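Long-range contacts in 39 kDa initiator binding protein (Trichomonas vaginalis, PDB 1PP7), which binds the initiator (Inr) element of core promoters through this N-terminal domain, and so probably helps to start transcription: residues Ile18-Arg24 with Lys37-Leu41; Lys66-Lys70 with Leu83-Leu87. All blocks are in the same frame, centred on the assembly; numbering follows the deposited sequence.

Contact 1: residues Ile18-Arg24 with Lys37-Leu41; sequences IVAALKR and KLHML. With ZN (zinc ion), chain I.
Ile18 meets Leu41 where two antiparallel helices, 16-23 and 34-45, pack in the initiator DNA-binding domain, a member of the helix-turn-helix clan; the axes of the segments 18-23 and 37-41 approach to 10.3 Å, with 163° between their directions. Ile18 offers its CG2 branch, anti to the backbone N, and this methyl reaches Leu41 CD2 at 4.2 Å. One turn on, the short side chain of Ala21 faces the partner helix and leaves room for the thioether of Met40, Ala21 CB lying 4.4 Å from Met40 SD. Leu22 spans one turn of the partner, from Leu41 to Lys37: CD1 rests against Leu41 CG, and Leu22 CD2 slides alongside the aliphatic base of Lys37, 4.1 Å from its CB. Met76 of helix 69-76 packs against both Leu22 and Lys37. Arg24 contributes its carbonyl rather than its guanidinium, which pairs with Asp29. A lysine suits this boundary because its methylenes can stay buried while its ammonium is gripped by two carbonyls, Arg24 O just past the end of helix 16-23 and Ser32 O in the loop before helix 34-45. Elsewhere on that helix, His39 ND1 coordinates zinc, while NE2 hydrogen-bonds to Thr111 O. Lys37 NZ lies 2.5 Å from Arg24 O, almost in line with the C=O bond (174°).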
loop_
_atom_site.group_PDB
_atom_site.type_symbol
_atom_site.label_atom_id
_atom_site.label_comp_id
_atom_site.label_asym_id
_atom_site.label_seq_id
_atom_site.Cartn_x
_atom_site.Cartn_y
_atom_site.Cartn_z
ATOM N N ILE C 18 11.472 -0.042 5.847
ATOM C CA ILE C 18 10.186 0.255 5.243
ATOM C C ILE C 18 9.755 1.701 5.629
ATOM O O ILE C 18 9.248 2.462 4.805
ATOM C CB ILE C 18 9.116 -0.766 5.726
ATOM C CG1 ILE C 18 9.629 -2.208 5.578
ATOM C CG2 ILE C 18 7.826 -0.532 4.992
ATOM C CD1 ILE C 18 9.586 -2.786 4.173
ATOM N N VAL C 19 9.966 2.085 6.878
ATOM C CA VAL C 19 9.579 3.430 7.307
ATOM C C VAL C 19 10.302 4.433 6.456
ATOM O O VAL C 19 9.712 5.395 5.985
ATOM C CB VAL C 19 9.939 3.740 8.778
ATOM C CG1 VAL C 19 9.583 5.167 9.087
ATOM C CG2 VAL C 19 9.209 2.832 9.693
ATOM N N ALA C 20 11.594 4.192 6.271
ATOM C CA ALA C 20 12.424 5.050 5.454
ATOM C C ALA C 20 12.030 5.038 3.980
ATOM O O ALA C 20 11.978 6.103 3.372
ATOM C CB ALA C 20 13.893 4.666 5.595
ATOM N N ALA C 21 11.761 3.864 3.392
ATOM C CA ALA C 21 11.397 3.820 1.973
ATOM C C ALA C 21 10.053 4.517 1.745
ATOM O O ALA C 21 9.760 5.026 0.638
ATOM C CB ALA C 21 11.308 2.418 1.523
ATOM N N LEU C 22 9.222 4.524 2.791
ATOM C CA LEU C 22 7.925 5.147 2.708
ATOM C C LEU C 22 8.067 6.639 2.804
ATOM O O LEU C 22 7.348 7.394 2.170
ATOM C CB LEU C 22 7.046 4.617 3.815
ATOM C CG LEU C 22 6.488 3.247 3.407
ATOM C CD1 LEU C 22 5.832 2.504 4.608
ATOM C CD2 LEU C 22 5.529 3.480 2.241
ATOM N N LYS C 23 9.040 7.067 3.574
ATOM C CA LYS C 23 9.276 8.491 3.779
ATOM C C LYS C 23 10.009 9.118 2.580
ATOM O O LYS C 23 9.876 10.306 2.287
ATOM C CB LYS C 23 10.081 8.680 5.085
ATOM C CG LYS C 23 9.806 9.973 5.852
ATOM C CD LYS C 23 10.495 9.957 7.228
ATOM C CE LYS C 23 9.923 8.878 8.162
ATOM N NZ LYS C 23 10.514 8.933 9.545
ATOM N N ARG C 24 10.730 8.298 1.848
ATOM C CA ARG C 24 11.517 8.811 0.748
ATOM C C ARG C 24 10.727 9.481 -0.358
ATOM O O ARG C 24 9.729 8.931 -0.828
ATOM C CB ARG C 24 12.367 7.684 0.202
ATOM C CG ARG C 24 13.166 8.020 -0.987
ATOM C CD ARG C 24 13.803 6.755 -1.532
ATOM N NE ARG C 24 14.620 7.120 -2.681
ATOM C CZ ARG C 24 15.283 6.286 -3.472
ATOM N NH1 ARG C 24 15.263 4.969 -3.285
ATOM N NH2 ARG C 24 15.971 6.808 -4.463
ATOM N N LYS C 37 6.287 1.296 -3.533
ATOM C CA LYS C 37 6.097 1.503 -2.111
ATOM C C LYS C 37 4.875 0.627 -1.719
ATOM O O LYS C 37 4.935 -0.108 -0.731
ATOM C CB LYS C 37 5.833 2.972 -1.782
ATOM C CG LYS C 37 7.069 3.812 -2.052
ATOM C CD LYS C 37 6.757 5.290 -2.083
ATOM C CE LYS C 37 7.899 6.074 -1.477
ATOM N NZ LYS C 37 7.832 7.568 -1.758
ATOM N N LEU C 38 3.791 0.667 -2.496
ATOM C CA LEU C 38 2.634 -0.154 -2.151
ATOM C C LEU C 38 3.079 -1.589 -2.139
ATOM O O LEU C 38 2.745 -2.332 -1.217
ATOM C CB LEU C 38 1.502 -0.038 -3.178
ATOM C CG LEU C 38 0.132 0.391 -2.654
ATOM C CD1 LEU C 38 -0.952 0.082 -3.684
ATOM C CD2 LEU C 38 -0.134 -0.266 -1.292
ATOM N N HIS C 39 3.866 -1.955 -3.149
ATOM C CA HIS C 39 4.300 -3.316 -3.304
ATOM C C HIS C 39 5.191 -3.783 -2.185
ATOM O O HIS C 39 5.012 -4.912 -1.678
ATOM C CB HIS C 39 4.957 -3.547 -4.687
ATOM C CG HIS C 39 4.859 -4.961 -5.165
ATOM N ND1 HIS C 39 5.845 -5.902 -4.923
ATOM C CD2 HIS C 39 3.830 -5.634 -5.742
ATOM C CE1 HIS C 39 5.427 -7.093 -5.329
ATOM N NE2 HIS C 39 4.205 -6.960 -5.829
ATOM N N MET C 40 6.156 -2.964 -1.778
ATOM C CA MET C 40 7.005 -3.414 -0.659
ATOM C C MET C 40 6.172 -3.538 0.600
ATOM O O MET C 40 6.473 -4.345 1.420
ATOM C CB MET C 40 8.106 -2.428 -0.348
ATOM C CG MET C 40 9.072 -2.283 -1.460
ATOM S SD MET C 40 10.317 -1.006 -1.077
ATOM C CE MET C 40 10.044 0.296 -2.404
ATOM N N LEU C 41 5.139 -2.712 0.738
ATOM C CA LEU C 41 4.318 -2.698 1.928
ATOM C C LEU C 41 3.530 -3.989 2.008
ATOM O O LEU C 41 3.535 -4.670 2.991
ATOM C CB LEU C 41 3.340 -1.528 1.870
ATOM C CG LEU C 41 3.292 -0.668 3.112
ATOM C CD1 LEU C 41 1.870 -0.229 3.411
ATOM C CD2 LEU C 41 3.846 -1.469 4.274
HETATM ZN ZN ZN I . 7.870 -5.687 -4.637
HETATM O O HOH W 1 8.577 -6.432 -2.563
#

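Contact 2: residues Lys66-Lys70 with Leu83-Leu87; sequences KMKKK and LNVNL. With nucleotides of chain B; nucleotides of chain A.
Lys69 lays its aliphatic chain over the leucines of helix 80-89 and places its ammonium beside Asn84. Lys69 CB lies 3.5 Å from Leu83 CD1, and farther out Lys69 CD meets Leu87 CD1 at 3.9 Å. A bend at chi3 (-80°) then turns the tip toward Asn84, whose side chain it crosses at about a right angle. Lys69 NZ donates to Asn84 OD1; the modelled 2.4 Å is very short, so the exact length is doubtful. Lys69 NZ also gives a weak hydrogen bond to OP2 of DA3 of chain B, at 3.0 Å. Asn84 OD1 probably helps to hold the ammonium near the phosphate. Met67 approaches Leu87 tip to tip, its flexible thioether bringing Met67 CE to 3.9 Å from Leu87 CD1.

Helices 69-76 and 80-89 are consistent with the helix-turn-helix of a winged-helix-like domain, 80-89 standing in the place of the recognition helix with its residues on the DNA; strand 65-67 belongs to the adjoining antiparallel sheet. Away from the leucines, Val85 CG1 packs 3.6 Å from the methyl carbon C7 of DT7 of chain A, an apolar contact in the major groove. Asn86 ND2 donates to OP2 of that nucleotide at 2.9 Å, with an N-H...O angle of 156°. Behind this layer, Val72 backs Met67 and Leu83, Trp105 of strand 102-106 touches Met67 and Leu87, and Phe34 of helix 34-45 supports Leu83, Asn86 and Leu87.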
loop_
_atom_site.group_PDB
_atom_site.type_symbol
_atom_site.label_atom_id
_atom_site.label_comp_id
_atom_site.label_asym_id
_atom_site.label_seq_id
_atom_site.Cartn_x
_atom_site.Cartn_y
_atom_site.Cartn_z
ATOM N N LYS C 66 -6.765 -6.065 -0.984
ATOM C CA LYS C 66 -7.786 -5.263 -0.388
ATOM C C LYS C 66 -7.028 -4.400 0.552
ATOM O O LYS C 66 -5.930 -4.775 0.972
ATOM C CB LYS C 66 -8.787 -6.113 0.381
ATOM C CG LYS C 66 -8.177 -7.076 1.426
ATOM C CD LYS C 66 -9.330 -7.562 2.326
ATOM C CE LYS C 66 -9.082 -8.960 2.936
ATOM N NZ LYS C 66 -10.090 -9.310 4.056
ATOM N N MET C 67 -7.612 -3.257 0.910
ATOM C CA MET C 67 -6.935 -2.363 1.817
ATOM C C MET C 67 -7.936 -1.441 2.455
ATOM O O MET C 67 -9.078 -1.370 2.017
ATOM C CB MET C 67 -5.866 -1.523 1.054
ATOM C CG MET C 67 -6.397 -0.345 0.226
ATOM S SD MET C 67 -4.999 0.656 -0.521
ATOM C CE MET C 67 -5.212 0.384 -2.196
ATOM N N LYS C 68 -7.498 -0.787 3.535
ATOM C CA LYS C 68 -8.278 0.231 4.203
ATOM C C LYS C 68 -7.478 1.510 3.832
ATOM O O LYS C 68 -6.437 1.807 4.422
ATOM C CB LYS C 68 -8.288 -0.032 5.707
ATOM C CG LYS C 68 -9.189 -1.184 6.116
ATOM C CD LYS C 68 -9.577 -1.081 7.581
ATOM C CE LYS C 68 -10.518 -2.236 7.977
ATOM N NZ LYS C 68 -11.251 -2.106 9.295
ATOM N N LYS C 69 -7.933 2.261 2.837
ATOM C CA LYS C 69 -7.158 3.441 2.425
ATOM C C LYS C 69 -6.851 4.396 3.567
ATOM O O LYS C 69 -5.754 4.933 3.664
ATOM C CB LYS C 69 -7.858 4.177 1.287
ATOM C CG LYS C 69 -7.986 3.283 0.106
ATOM C CD LYS C 69 -8.427 4.008 -1.101
ATOM C CE LYS C 69 -9.933 4.218 -1.077
ATOM N NZ LYS C 69 -10.281 5.280 -2.062
ATOM N N LYS C 70 -7.824 4.589 4.438
ATOM C CA LYS C 70 -7.636 5.470 5.563
ATOM C C LYS C 70 -6.316 5.141 6.323
ATOM O O LYS C 70 -5.546 6.048 6.606
ATOM C CB LYS C 70 -8.873 5.373 6.471
ATOM C CG LYS C 70 -9.014 6.509 7.457
ATOM C CD LYS C 70 -10.482 6.851 7.661
ATOM C CE LYS C 70 -10.661 7.934 8.730
ATOM N NZ LYS C 70 -12.119 8.266 8.989
ATOM N N LEU C 83 -3.885 9.673 -1.666
ATOM C CA LEU C 83 -3.801 8.232 -1.909
ATOM C C LEU C 83 -4.684 7.932 -3.139
ATOM O O LEU C 83 -4.214 7.245 -4.075
ATOM C CB LEU C 83 -4.326 7.416 -0.743
ATOM C CG LEU C 83 -3.657 6.085 -0.410
ATOM C CD1 LEU C 83 -4.673 5.265 0.321
ATOM C CD2 LEU C 83 -3.159 5.330 -1.603
ATOM N N ASN C 84 -5.942 8.444 -3.128
ATOM C CA ASN C 84 -6.889 8.222 -4.223
ATOM C C ASN C 84 -6.323 8.768 -5.507
ATOM O O ASN C 84 -6.411 8.125 -6.545
ATOM C CB ASN C 84 -8.240 8.925 -4.037
ATOM C CG ASN C 84 -9.011 8.486 -2.771
ATOM O OD1 ASN C 84 -8.955 7.313 -2.348
ATOM N ND2 ASN C 84 -9.787 9.434 -2.188
ATOM N N VAL C 85 -5.760 9.973 -5.464
ATOM C CA VAL C 85 -5.218 10.546 -6.667
ATOM C C VAL C 85 -4.107 9.599 -7.260
ATOM O O VAL C 85 -4.066 9.350 -8.481
ATOM C CB VAL C 85 -4.690 11.983 -6.369
ATOM C CG1 VAL C 85 -3.673 12.409 -7.394
ATOM C CG2 VAL C 85 -5.866 12.990 -6.397
ATOM N N ASN C 86 -3.216 9.082 -6.400
ATOM C CA ASN C 86 -2.168 8.173 -6.844
ATOM C C ASN C 86 -2.723 6.843 -7.433
ATOM O O ASN C 86 -2.161 6.327 -8.446
ATOM C CB ASN C 86 -1.203 7.848 -5.689
ATOM C CG ASN C 86 -0.281 9.024 -5.316
ATOM O OD1 ASN C 86 -0.152 10.035 -6.059
ATOM N ND2 ASN C 86 0.357 8.893 -4.169
ATOM N N LEU C 87 -3.768 6.271 -6.803
ATOM C CA LEU C 87 -4.349 5.021 -7.321
ATOM C C LEU C 87 -4.918 5.300 -8.745
ATOM O O LEU C 87 -4.635 4.550 -9.721
ATOM C CB LEU C 87 -5.449 4.477 -6.383
ATOM C CG LEU C 87 -4.952 4.144 -4.962
ATOM C CD1 LEU C 87 -6.075 3.646 -4.189
ATOM C CD2 LEU C 87 -3.903 3.115 -4.954
ATOM P P DA B 3 -14.077 4.915 -1.636
ATOM O OP1 DA B 3 -14.354 3.618 -2.334
ATOM O OP2 DA B 3 -12.934 5.045 -0.702
ATOM O "O5'" DA B 3 -13.893 6.037 -2.737
ATOM C "C5'" DA B 3 -14.618 5.960 -3.956
ATOM C "C4'" DA B 3 -14.336 7.190 -4.782
ATOM O "O4'" DA B 3 -14.791 8.395 -4.111
ATOM C "C3'" DA B 3 -12.868 7.453 -5.145
ATOM O "O3'" DA B 3 -12.959 7.956 -6.455
ATOM C "C2'" DA B 3 -12.501 8.612 -4.243
ATOM C "C1'" DA B 3 -13.800 9.380 -4.291
ATOM N N9 DA B 3 -13.989 10.455 -3.311
ATOM C C8 DA B 3 -13.586 10.532 -1.992
ATOM N N7 DA B 3 -13.887 11.682 -1.410
ATOM C C5 DA B 3 -14.524 12.400 -2.407
ATOM C C6 DA B 3 -15.067 13.711 -2.437
ATOM N N6 DA B 3 -15.058 14.545 -1.386
ATOM N N1 DA B 3 -15.618 14.138 -3.607
ATOM C C2 DA B 3 -15.626 13.294 -4.664
ATOM N N3 DA B 3 -15.153 12.038 -4.753
ATOM C C4 DA B 3 -14.607 11.651 -3.580
ATOM P P DT A 7 3.458 11.474 -2.757
ATOM O OP1 DT A 7 4.625 11.397 -1.813
ATOM O OP2 DT A 7 2.374 10.441 -2.718
ATOM O "O5'" DT A 7 2.746 12.870 -2.532
ATOM C "C5'" DT A 7 3.525 13.982 -2.118
ATOM C "C4'" DT A 7 2.639 15.170 -1.850
ATOM O "O4'" DT A 7 2.297 15.836 -3.089
ATOM C "C3'" DT A 7 1.329 14.857 -1.130
ATOM O "O3'" DT A 7 1.260 15.644 0.061
ATOM C "C2'" DT A 7 0.271 15.263 -2.136
ATOM C "C1'" DT A 7 0.986 16.297 -2.986
ATOM N N1 DT A 7 0.462 16.477 -4.348
ATOM C C2 DT A 7 0.269 17.772 -4.768
ATOM O O2 DT A 7 0.503 18.726 -4.037
ATOM N N3 DT A 7 -0.225 17.911 -6.062
ATOM C C4 DT A 7 -0.541 16.873 -6.947
ATOM O O4 DT A 7 -0.981 17.129 -8.092
ATOM C C5 DT A 7 -0.312 15.517 -6.416
ATOM C C7 DT A 7 -0.607 14.332 -7.282
ATOM C C6 DT A 7 0.168 15.401 -5.165
ATOM P P DC A 6 4.915 8.550 -8.426
ATOM O OP1 DC A 6 5.119 7.953 -7.060
ATOM O OP2 DC A 6 4.975 7.684 -9.658
ATOM O "O5'" DC A 6 3.547 9.397 -8.439
ATOM C "C5'" DC A 6 2.916 9.873 -7.229
ATOM C "C4'" DC A 6 3.709 10.996 -6.595
ATOM O "O4'" DC A 6 3.820 12.086 -7.534
ATOM C "C3'" DC A 6 3.116 11.612 -5.320
ATOM O "O3'" DC A 6 4.032 11.588 -4.243
ATOM C "C2'" DC A 6 2.830 13.065 -5.659
ATOM C "C1'" DC A 6 3.730 13.328 -6.846
ATOM N N1 DC A 6 3.194 14.312 -7.797
ATOM C C2 DC A 6 3.176 15.661 -7.439
ATOM O O2 DC A 6 3.549 15.988 -6.307
ATOM N N3 DC A 6 2.749 16.568 -8.330
ATOM C C4 DC A 6 2.326 16.170 -9.542
ATOM N N4 DC A 6 1.918 17.105 -10.387
ATOM C C5 DC A 6 2.301 14.802 -9.925
ATOM C C6 DC A 6 2.737 13.915 -9.028
#

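How the contacts relate
The two contacts lie on opposite sides of the chain's centre, 15 Å apart between centres, and follow one another along the sequence. Contact 1 is a partly buried helix pair, contact 2 a buried junction of strand and helices with DNA along its polar edge. Two helices tie them together: 69-76 begins within contact 2 and sends Met76 against contact 1, while 34-45 supplies half of contact 1 and backs contact 2 with Phe34. Each couples leucine packing to one lysine, but the ammonium groups serve different ends. In contact 1 it meets protein carbonyls beyond a helix terminus; in contact 2 it sits between an asparagine and a DNA phosphate.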